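Lactose Operon Repressor (Escherichia coli, PDB 1JYE) represses transcription of the lactose operon by binding its operator DNA, and releases the operator when an inducer sugar occupies its periplasmic-binding-protein-like core. Local coordinates at residues S260-R263 and D267-V270; N113-R118 and T141-L146; N157-S162 and G297-D302; E277-Y282 and L286-Q291. The protein carries 1 engineered substitution. All blocks are in the same frame, centred on the assembly; numbering follows the deposited sequence.

Interaction 1: S260-R263 and D267-V270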
# COMPACT_ATOMS: atom_id res chain seq x y z
N SER A 260 -25.45 -2.87 7.34
CA SER A 260 -26.84 -2.64 6.95
C SER A 260 -27.69 -3.85 7.31
O SER A 260 -28.89 -3.90 7.01
CB SER A 260 -26.93 -2.36 5.45
OG SER A 260 -26.33 -1.13 5.12
N GLY A 261 -27.07 -4.83 7.95
CA GLY A 261 -27.78 -6.03 8.35
C GLY A 261 -27.89 -7.09 7.28
O GLY A 261 -28.72 -7.99 7.37
N LEU A 262 -27.05 -7.00 6.25
CA LEU A 262 -27.06 -7.97 5.16
C LEU A 262 -25.78 -8.79 5.14
O LEU A 262 -24.76 -8.40 5.73
CB LEU A 262 -27.23 -7.25 3.82
CG LEU A 262 -28.53 -6.46 3.65
CD1 LEU A 262 -28.53 -5.76 2.30
CD2 LEU A 262 -29.72 -7.39 3.77
N ARG A 263 -25.83 -9.93 4.47
CA ARG A 263 -24.67 -10.81 4.39
C ARG A 263 -23.94 -10.67 3.06
O ARG A 263 -24.55 -10.77 1.99
CB ARG A 263 -25.11 -12.27 4.55
CG ARG A 263 -25.73 -12.59 5.90
CD ARG A 263 -26.44 -13.93 5.84
NE ARG A 263 -27.56 -13.90 4.91
CZ ARG A 263 -28.27 -14.97 4.55
NH1 ARG A 263 -27.98 -16.16 5.06
NH2 ARG A 263 -29.27 -14.84 3.69
N ASP A 267 -26.48 -12.45 0.63
CA ASP A 267 -27.47 -11.43 0.30
C ASP A 267 -27.01 -10.55 -0.85
O ASP A 267 -27.75 -10.32 -1.81
CB ASP A 267 -27.77 -10.57 1.54
CG ASP A 267 -28.52 -11.35 2.61
OD1 ASP A 267 -28.36 -11.03 3.80
OD2 ASP A 267 -29.29 -12.27 2.25
N ILE A 268 -25.79 -10.04 -0.76
CA ILE A 268 -25.24 -9.21 -1.82
C ILE A 268 -23.83 -9.67 -2.16
O ILE A 268 -22.92 -9.57 -1.33
CB ILE A 268 -25.19 -7.72 -1.42
CG1 ILE A 268 -26.60 -7.21 -1.12
CG2 ILE A 268 -24.56 -6.90 -2.55
CD1 ILE A 268 -26.66 -5.73 -0.78
N SER A 269 -23.66 -10.18 -3.37
CA SER A 269 -22.35 -10.65 -3.82
C SER A 269 -21.49 -9.46 -4.21
O SER A 269 -22.00 -8.42 -4.64
CB SER A 269 -22.49 -11.60 -5.01
OG SER A 269 -23.03 -12.85 -4.60
N VAL A 270 -20.18 -9.61 -4.06
CA VAL A 270 -19.26 -8.53 -4.38
C VAL A 270 -18.04 -9.04 -5.13
O VAL A 270 -17.46 -10.06 -4.76
CB VAL A 270 -18.78 -7.82 -3.09
CG1 VAL A 270 -17.79 -6.71 -3.43
CG2 VAL A 270 -19.97 -7.25 -2.33

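Interaction 2: N113-R118 and T141-L146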
# COMPACT_ATOMS: atom_id res chain seq x y z
N ASN A 113 11.41 17.63 -15.21
CA ASN A 113 12.36 17.53 -14.10
C ASN A 113 13.20 16.26 -14.19
O ASN A 113 14.38 16.27 -13.84
CB ASN A 113 11.63 17.56 -12.75
CG ASN A 113 10.86 18.84 -12.52
OD1 ASN A 113 11.28 19.92 -12.97
ND2 ASN A 113 9.74 18.75 -11.81
N LEU A 114 12.59 15.17 -14.64
CA LEU A 114 13.31 13.91 -14.78
C LEU A 114 14.38 14.00 -15.87
O LEU A 114 15.49 13.49 -15.71
CB LEU A 114 12.33 12.77 -15.09
CG LEU A 114 11.41 12.37 -13.93
CD1 LEU A 114 10.32 11.43 -14.43
CD2 LEU A 114 12.23 11.69 -12.83
N LEU A 115 14.03 14.65 -16.97
CA LEU A 115 14.97 14.81 -18.08
C LEU A 115 16.15 15.67 -17.65
O LEU A 115 17.26 15.51 -18.14
CB LEU A 115 14.27 15.45 -19.28
CG LEU A 115 13.26 14.58 -20.04
CD1 LEU A 115 12.57 15.41 -21.10
CD2 LEU A 115 13.98 13.38 -20.66
N ALA A 116 15.90 16.59 -16.72
CA ALA A 116 16.95 17.47 -16.22
C ALA A 116 17.96 16.68 -15.39
O ALA A 116 19.08 17.15 -15.16
CB ALA A 116 16.34 18.59 -15.38
N GLN A 117 17.56 15.50 -14.95
CA GLN A 117 18.45 14.65 -14.16
C GLN A 117 19.23 13.70 -15.06
O GLN A 117 19.92 12.80 -14.59
CB GLN A 117 17.66 13.86 -13.12
CG GLN A 117 17.01 14.72 -12.04
CD GLN A 117 18.01 15.62 -11.34
OE1 GLN A 117 19.11 15.20 -10.99
NE2 GLN A 117 17.63 16.88 -11.13
N ARG A 118 19.10 13.91 -16.37
CA ARG A 118 19.79 13.11 -17.37
C ARG A 118 19.41 11.63 -17.44
O ARG A 118 20.26 10.77 -17.63
CB ARG A 118 21.31 13.22 -17.19
CG ARG A 118 21.86 14.63 -17.25
CD ARG A 118 23.36 14.61 -17.53
NE ARG A 118 24.07 13.69 -16.64
CZ ARG A 118 25.34 13.33 -16.79
NH1 ARG A 118 26.05 13.81 -17.80
NH2 ARG A 118 25.89 12.48 -15.94
N THR A 141 11.34 14.43 -25.31
CA THR A 141 12.49 14.77 -26.15
C THR A 141 13.28 13.58 -26.67
O THR A 141 14.46 13.42 -26.35
CB THR A 141 13.46 15.71 -25.39
OG1 THR A 141 14.09 14.99 -24.33
CG2 THR A 141 12.71 16.89 -24.81
N ASN A 142 12.64 12.74 -27.48
CA ASN A 142 13.28 11.57 -28.07
C ASN A 142 13.79 10.51 -27.10
O ASN A 142 14.23 9.44 -27.52
CB ASN A 142 14.43 12.02 -28.99
CG ASN A 142 13.93 12.72 -30.23
OD1 ASN A 142 14.72 13.20 -31.05
ND2 ASN A 142 12.61 12.79 -30.39
N VAL A 143 13.76 10.80 -25.80
CA VAL A 143 14.18 9.81 -24.81
C VAL A 143 13.08 8.76 -24.80
O VAL A 143 11.90 9.09 -24.73
CB VAL A 143 14.29 10.44 -23.40
CG1 VAL A 143 14.57 9.37 -22.37
CG2 VAL A 143 15.40 11.49 -23.38
N PRO A 144 13.44 7.46 -24.86
CA PRO A 144 12.39 6.44 -24.85
C PRO A 144 11.44 6.57 -23.66
O PRO A 144 11.88 6.77 -22.53
CB PRO A 144 13.19 5.13 -24.84
CG PRO A 144 14.48 5.51 -24.18
CD PRO A 144 14.78 6.85 -24.80
N ALA A 145 10.15 6.46 -23.94
CA ALA A 145 9.13 6.57 -22.90
C ALA A 145 8.13 5.42 -22.99
O ALA A 145 7.62 5.11 -24.07
CB ALA A 145 8.40 7.90 -23.02
N LEU A 146 7.85 4.81 -21.85
CA LEU A 146 6.92 3.68 -21.78
C LEU A 146 5.79 4.04 -20.82
O LEU A 146 6.03 4.41 -19.67
CB LEU A 146 7.67 2.44 -21.29
CG LEU A 146 6.92 1.12 -21.21
CD1 LEU A 146 6.51 0.66 -22.61
CD2 LEU A 146 7.83 0.08 -20.56

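Interaction 3: N157-S162 and G297-D302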
# COMPACT_ATOMS: atom_id res chain seq x y z
N ASN A 157 4.31 3.79 -26.77
CA ASN A 157 4.81 2.53 -26.22
C ASN A 157 4.13 2.34 -24.87
O ASN A 157 4.16 3.23 -24.03
CB ASN A 157 6.32 2.58 -26.03
CG ASN A 157 7.06 2.72 -27.34
OD1 ASN A 157 6.73 2.05 -28.32
ND2 ASN A 157 8.08 3.57 -27.37
N SER A 158 3.52 1.18 -24.67
CA SER A 158 2.82 0.94 -23.41
C SER A 158 2.64 -0.53 -23.06
O SER A 158 2.81 -1.42 -23.89
CB SER A 158 1.43 1.58 -23.48
OG SER A 158 0.65 0.98 -24.51
N ILE A 159 2.32 -0.75 -21.79
CA ILE A 159 2.03 -2.08 -21.28
C ILE A 159 0.90 -1.87 -20.30
O ILE A 159 1.06 -1.13 -19.32
CB ILE A 159 3.21 -2.71 -20.50
CG1 ILE A 159 4.48 -2.71 -21.35
CG2 ILE A 159 2.83 -4.14 -20.09
CD1 ILE A 159 5.71 -3.20 -20.59
N ILE A 160 -0.25 -2.47 -20.56
CA ILE A 160 -1.37 -2.34 -19.64
C ILE A 160 -2.06 -3.68 -19.50
O ILE A 160 -1.83 -4.59 -20.30
CB ILE A 160 -2.41 -1.28 -20.10
CG1 ILE A 160 -3.15 -1.78 -21.35
CG2 ILE A 160 -1.72 0.05 -20.36
CD1 ILE A 160 -4.33 -0.90 -21.73
N PHE A 161 -2.89 -3.80 -18.48
CA PHE A 161 -3.64 -5.03 -18.25
C PHE A 161 -4.87 -5.02 -19.15
O PHE A 161 -5.38 -3.96 -19.52
CB PHE A 161 -4.07 -5.12 -16.79
CG PHE A 161 -2.94 -5.39 -15.85
CD1 PHE A 161 -2.30 -6.63 -15.86
CD2 PHE A 161 -2.49 -4.41 -14.98
CE1 PHE A 161 -1.23 -6.89 -15.00
CE2 PHE A 161 -1.42 -4.66 -14.11
CZ PHE A 161 -0.79 -5.90 -14.13
N SER A 162 -5.35 -6.21 -19.51
CA SER A 162 -6.52 -6.31 -20.37
C SER A 162 -7.81 -5.94 -19.62
O SER A 162 -8.34 -6.75 -18.86
CB SER A 162 -6.65 -7.72 -20.93
OG SER A 162 -7.83 -7.84 -21.72
N GLY A 297 5.50 -4.14 -13.39
CA GLY A 297 6.66 -3.34 -13.06
C GLY A 297 7.94 -3.96 -13.58
O GLY A 297 8.77 -3.28 -14.18
N GLN A 298 8.10 -5.26 -13.35
CA GLN A 298 9.28 -5.98 -13.81
C GLN A 298 9.41 -5.87 -15.33
O GLN A 298 10.46 -5.50 -15.86
CB GLN A 298 9.18 -7.45 -13.42
CG GLN A 298 10.37 -8.30 -13.80
CD GLN A 298 10.10 -9.78 -13.57
OE1 GLN A 298 9.42 -10.43 -14.36
NE2 GLN A 298 10.62 -10.31 -12.47
N THR A 299 8.33 -6.18 -16.03
CA THR A 299 8.33 -6.14 -17.48
C THR A 299 8.61 -4.74 -18.03
O THR A 299 9.29 -4.60 -19.05
CB THR A 299 6.99 -6.66 -18.05
OG1 THR A 299 6.73 -7.97 -17.50
CG2 THR A 299 7.05 -6.77 -19.57
N SER A 300 8.11 -3.71 -17.36
CA SER A 300 8.32 -2.34 -17.84
C SER A 300 9.80 -1.97 -17.88
O SER A 300 10.25 -1.24 -18.76
CB SER A 300 7.56 -1.33 -16.97
OG SER A 300 8.13 -1.18 -15.68
N VAL A 301 10.58 -2.47 -16.92
CA VAL A 301 12.00 -2.17 -16.89
C VAL A 301 12.71 -2.88 -18.04
O VAL A 301 13.49 -2.27 -18.77
CB VAL A 301 12.64 -2.59 -15.55
CG1 VAL A 301 14.15 -2.35 -15.58
CG2 VAL A 301 12.02 -1.78 -14.41
N ASP A 302 12.42 -4.17 -18.20
CA ASP A 302 13.03 -4.93 -19.29
C ASP A 302 12.70 -4.27 -20.62
O ASP A 302 13.57 -4.10 -21.48
CB ASP A 302 12.51 -6.37 -19.31
CG ASP A 302 12.76 -7.11 -18.01
OD1 ASP A 302 13.79 -6.85 -17.36
OD2 ASP A 302 11.92 -7.97 -17.64

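Interaction 4: E277-Y282 and L286-Q291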
# COMPACT_ATOMS: atom_id res chain seq x y z
N GLU A 277 -2.91 -8.29 -1.68
CA GLU A 277 -2.51 -9.29 -0.70
C GLU A 277 -3.56 -9.37 0.41
O GLU A 277 -3.93 -10.46 0.84
CB GLU A 277 -1.15 -8.91 -0.12
CG GLU A 277 -0.09 -8.74 -1.19
CD GLU A 277 1.14 -7.98 -0.70
OE1 GLU A 277 1.79 -8.48 0.24
OE2 GLU A 277 1.43 -6.90 -1.25
N ASP A 278 -4.06 -8.22 0.84
CA ASP A 278 -5.06 -8.16 1.90
C ASP A 278 -6.40 -8.81 1.54
O ASP A 278 -7.10 -9.32 2.41
CB ASP A 278 -5.36 -6.71 2.30
CG ASP A 278 -4.19 -6.03 2.99
OD1 ASP A 278 -4.29 -4.80 3.22
OD2 ASP A 278 -3.19 -6.70 3.31
N SER A 279 -6.76 -8.78 0.26
CA SER A 279 -8.06 -9.31 -0.16
C SER A 279 -8.35 -10.75 0.24
O SER A 279 -9.51 -11.11 0.42
CB SER A 279 -8.24 -9.14 -1.68
OG SER A 279 -7.38 -9.99 -2.42
N SER A 280 -7.31 -11.56 0.38
CA SER A 280 -7.51 -12.95 0.77
C SER A 280 -7.94 -13.06 2.23
O SER A 280 -8.39 -14.12 2.67
CB SER A 280 -6.21 -13.74 0.56
OG SER A 280 -5.18 -13.23 1.40
N CYS A 281 -7.80 -11.97 2.97
CA CYS A 281 -8.18 -11.98 4.38
C CYS A 281 -9.32 -11.05 4.74
O CYS A 281 -9.54 -10.74 5.91
CB CYS A 281 -6.95 -11.70 5.25
SG CYS A 281 -5.81 -13.09 5.29
N TYR A 282 -10.06 -10.58 3.74
CA TYR A 282 -11.21 -9.74 4.03
C TYR A 282 -12.23 -10.70 4.63
O TYR A 282 -12.06 -11.91 4.57
CB TYR A 282 -11.78 -9.11 2.75
CG TYR A 282 -10.99 -7.95 2.21
CD1 TYR A 282 -9.89 -7.44 2.90
CD2 TYR A 282 -11.36 -7.33 1.01
CE1 TYR A 282 -9.19 -6.34 2.41
CE2 TYR A 282 -10.67 -6.23 0.53
CZ TYR A 282 -9.59 -5.74 1.23
OH TYR A 282 -8.91 -4.64 0.76
N LEU A 286 -12.44 -12.04 -0.46
CA LEU A 286 -12.97 -11.39 -1.65
C LEU A 286 -12.69 -11.96 -3.04
O LEU A 286 -11.54 -12.16 -3.43
CB LEU A 286 -12.53 -9.92 -1.63
CG LEU A 286 -12.93 -9.01 -2.79
CD1 LEU A 286 -14.45 -8.82 -2.78
CD2 LEU A 286 -12.22 -7.67 -2.65
N THR A 287 -13.76 -12.21 -3.79
CA THR A 287 -13.63 -12.68 -5.16
C THR A 287 -13.18 -11.43 -5.90
O THR A 287 -13.76 -10.36 -5.71
CB THR A 287 -14.98 -13.14 -5.72
OG1 THR A 287 -15.39 -14.34 -5.05
CG2 THR A 287 -14.88 -13.41 -7.22
N THR A 288 -12.17 -11.56 -6.74
CA THR A 288 -11.64 -10.38 -7.42
C THR A 288 -10.96 -10.72 -8.75
O THR A 288 -10.92 -11.87 -9.17
CB THR A 288 -10.64 -9.68 -6.47
OG1 THR A 288 -10.13 -8.49 -7.07
CG2 THR A 288 -9.48 -10.62 -6.14
N ILE A 289 -10.43 -9.68 -9.40
CA ILE A 289 -9.73 -9.83 -10.67
C ILE A 289 -8.25 -9.56 -10.40
O ILE A 289 -7.88 -8.47 -9.96
CB ILE A 289 -10.22 -8.81 -11.71
CG1 ILE A 289 -11.72 -8.98 -11.94
CG2 ILE A 289 -9.43 -8.98 -13.01
CD1 ILE A 289 -12.13 -10.36 -12.42
N LYS A 290 -7.41 -10.55 -10.65
CA LYS A 290 -5.99 -10.39 -10.40
C LYS A 290 -5.24 -9.60 -11.46
O LYS A 290 -5.29 -9.92 -12.65
CB LYS A 290 -5.32 -11.76 -10.25
CG LYS A 290 -3.81 -11.68 -10.07
CD LYS A 290 -3.22 -13.07 -9.87
CE LYS A 290 -1.71 -13.01 -9.68
NZ LYS A 290 -1.14 -14.37 -9.42
N GLN A 291 -4.56 -8.54 -11.01
CA GLN A 291 -3.72 -7.72 -11.88
C GLN A 291 -2.34 -7.90 -11.26
O GLN A 291 -2.08 -7.42 -10.16
CB GLN A 291 -4.11 -6.24 -11.83
CG GLN A 291 -5.50 -5.93 -12.33
CD GLN A 291 -5.66 -4.47 -12.70
OE1 GLN A 291 -5.56 -4.10 -13.87
NE2 GLN A 291 -5.88 -3.63 -11.70

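Interaction 1: S260-R263 and D267-V270
Arg263 grips Asp267 side-on, with NE and NH2 each directed at a different carboxylate oxygen. The outer bond of this salt bridge runs from Arg263 NH2 to Asp267 OD2 at 2.9 Å, and the inner one, Arg263 NE to Asp267 OD1 at 3.2 Å, is almost straight at 175°. Both oxygens lie near the guanidinium plane, yet the two flat groups are turned 57° against each other, which brings the nitrogens in from above the carboxylate plane. A bend at chi3 (-64°) turns NE toward the acid, so that the carboxylate meets the edge of the guanidinium. Asp267 OD1 also accepts a bond from Arg263 N at 2.8 Å, from the same face of the carboxylate as NE, so two bonds hold this one oxygen. In return Arg263 O accepts two backbone donors, Asp267 N at 2.9 Å and Ile268 N at 3.1 Å. Leu262 lies across the aspartate at about a right angle, and its CD1 meets Ile268 CD1 at 3.6 Å. Gly261, in a Schellman motif, ends helix 247-259 just before this loop, which connects the helix to strand 269-271 in an alpha/beta subdomain. Leu262 and Ile268 both pack on Ile257 of that helix, and Ile268 also reaches Leu233 of helix 222-234 and Met242 of strand 241-244.

Interaction 2: N113-R118 and T141-L146
Leu115 puts its two methyl groups against two different residues, CD1 on Thr141 and CD2 on Val143. With Thr141 the approach is tip to tip: Leu115 CD1 stands 3.6 Å from Thr141 OG1 and 4.0 Å from Thr141 CG2, so the methyl meets both branches of the threonine. Val143 is met differently, the two chains sliding past each other in opposite directions until Leu115 CD2 lies 3.6 Å from Val143 CG2. Thr141 has positive phi (48°), being the first residue to leave helical geometry after helix 130-139, and its chi1 of 69° directs OG1 and CG2 at the leucine methyl. The hydroxyl has its hydrogen bond with a residue close by in the chain; toward the apolar methyl its contact is van der Waals. The backbones remain well apart, 8.4 Å between Leu115 CA and Val143 CA, and the leucine spans the gap. Leu115 opens a type I beta turn, closed by Arg118 N to Leu115 O at 3.0 Å. Leu115 also touches Leu122 of strand 122-125, which bonds through its backbone to Pro144 and Leu146. The arrangement joins successive helix-to-strand connections at one end of a parallel alpha/beta sheet, as in the Rossmann-like subdomains of periplasmic-binding-protein folds.

Interaction 3: N157-S162 and G297-D302
Ile159 points its CB from strand 158-161 toward helix 293-308, and the side chain makes its contact with residues 297-302 through its far end. From CB, the CG2 branch is anti to the backbone N, while CG1 lies beside that N (chi1 -55°) and carries the chain onward in an extended form (chi2 175°). CB and CG1 form the stem that carries CD1 to the helix, and this terminal methyl does the touching: it is 3.9 Å from Thr299 CG2 and 3.9 Å from Ser300 CA, lodged where one helix residue passes to the next. Strand 158-161 pairs with strand 316-324 and, through Asn157 and Ile159, bonds Phe147 of strand 145-147; helix 293-308 packs against it, consistent with the alpha/beta subdomains of the periplasmic-binding-protein fold. The methyl of Thr299 is anti to its own backbone N and crosses the isoleucine at a slant, while Thr299 OG1 is bonded to Leu295 O one turn earlier. Ser300 likewise turns its polar end back into the helix, donating from OG to Gly297 O at 2.7 Å, so its contact with Ile159 is made by carbon, CB lying 4.5 Å from Ile159 CD1. Leu296 and Arg303 of the same helix, with Leu319 of strand 316-324, also touch Ile159.

Interaction 4: E277-Y282 and L286-Q291
The Tyr282 ring carries Ser279 CA over the centre of one face, 3.8 Å above its plane, while Leu286 lies beside the ring and approaches it obliquely. Leu286 CD2 is 3.8 Å from Tyr282 CD2 and equally far from Tyr282 CE2, and the two side chains run alongside each other, pointing the same way. The leucine reaches this place with CG anti to its backbone N (chi1 179°), and its CB closes on the same ring carbon, 3.9 Å from Tyr282 CD2. One backbone bond ties the segments: Leu286 N donates to Ser279 O at 3.2 Å. Ser279 OG comes within 4.3 Å of Thr288 CG2, but its polar partners are Thr276 O and Arg326 NH1; Thr288 OG1 is bonded to Asp247 OD1. These bonds engage both hydroxyls although the residues are buried. Tyr282 also packs on Leu251 of its own chain and on Leu251 of the second subunit, and Asp278 OD2 accepts a bond from Gln248 NE2 of that subunit. The short 3-10 turn at 279-280, folded back on the chain that enters strand 288-290, thus forms part of the core-domain dimer interface of this LacI-family repressor.

How the interactions relate
Interactions 3 and 4 are buried and reach the same mixed sheet, through strands 158-161 and 288-290, which flank strand 316-324; they meet where Phe161 CD2 lies 3.3 Å from Gln291 OE1. Interaction 1 is partly buried and interaction 2 lies at the surface, on opposite sides of the chain's centre, with their own centres about 49 Å apart. Interaction 1 touches interaction 4 through Val270 and Leu286, and interaction 2 touches interaction 3 where Leu146 packs on Ser300. Chemistry does not simply follow depth: the salt bridge and shared acceptors of interaction 1 contrast with the carbon contacts dominating 2 and 3, while interaction 4 combines apolar packing with one backbone bond.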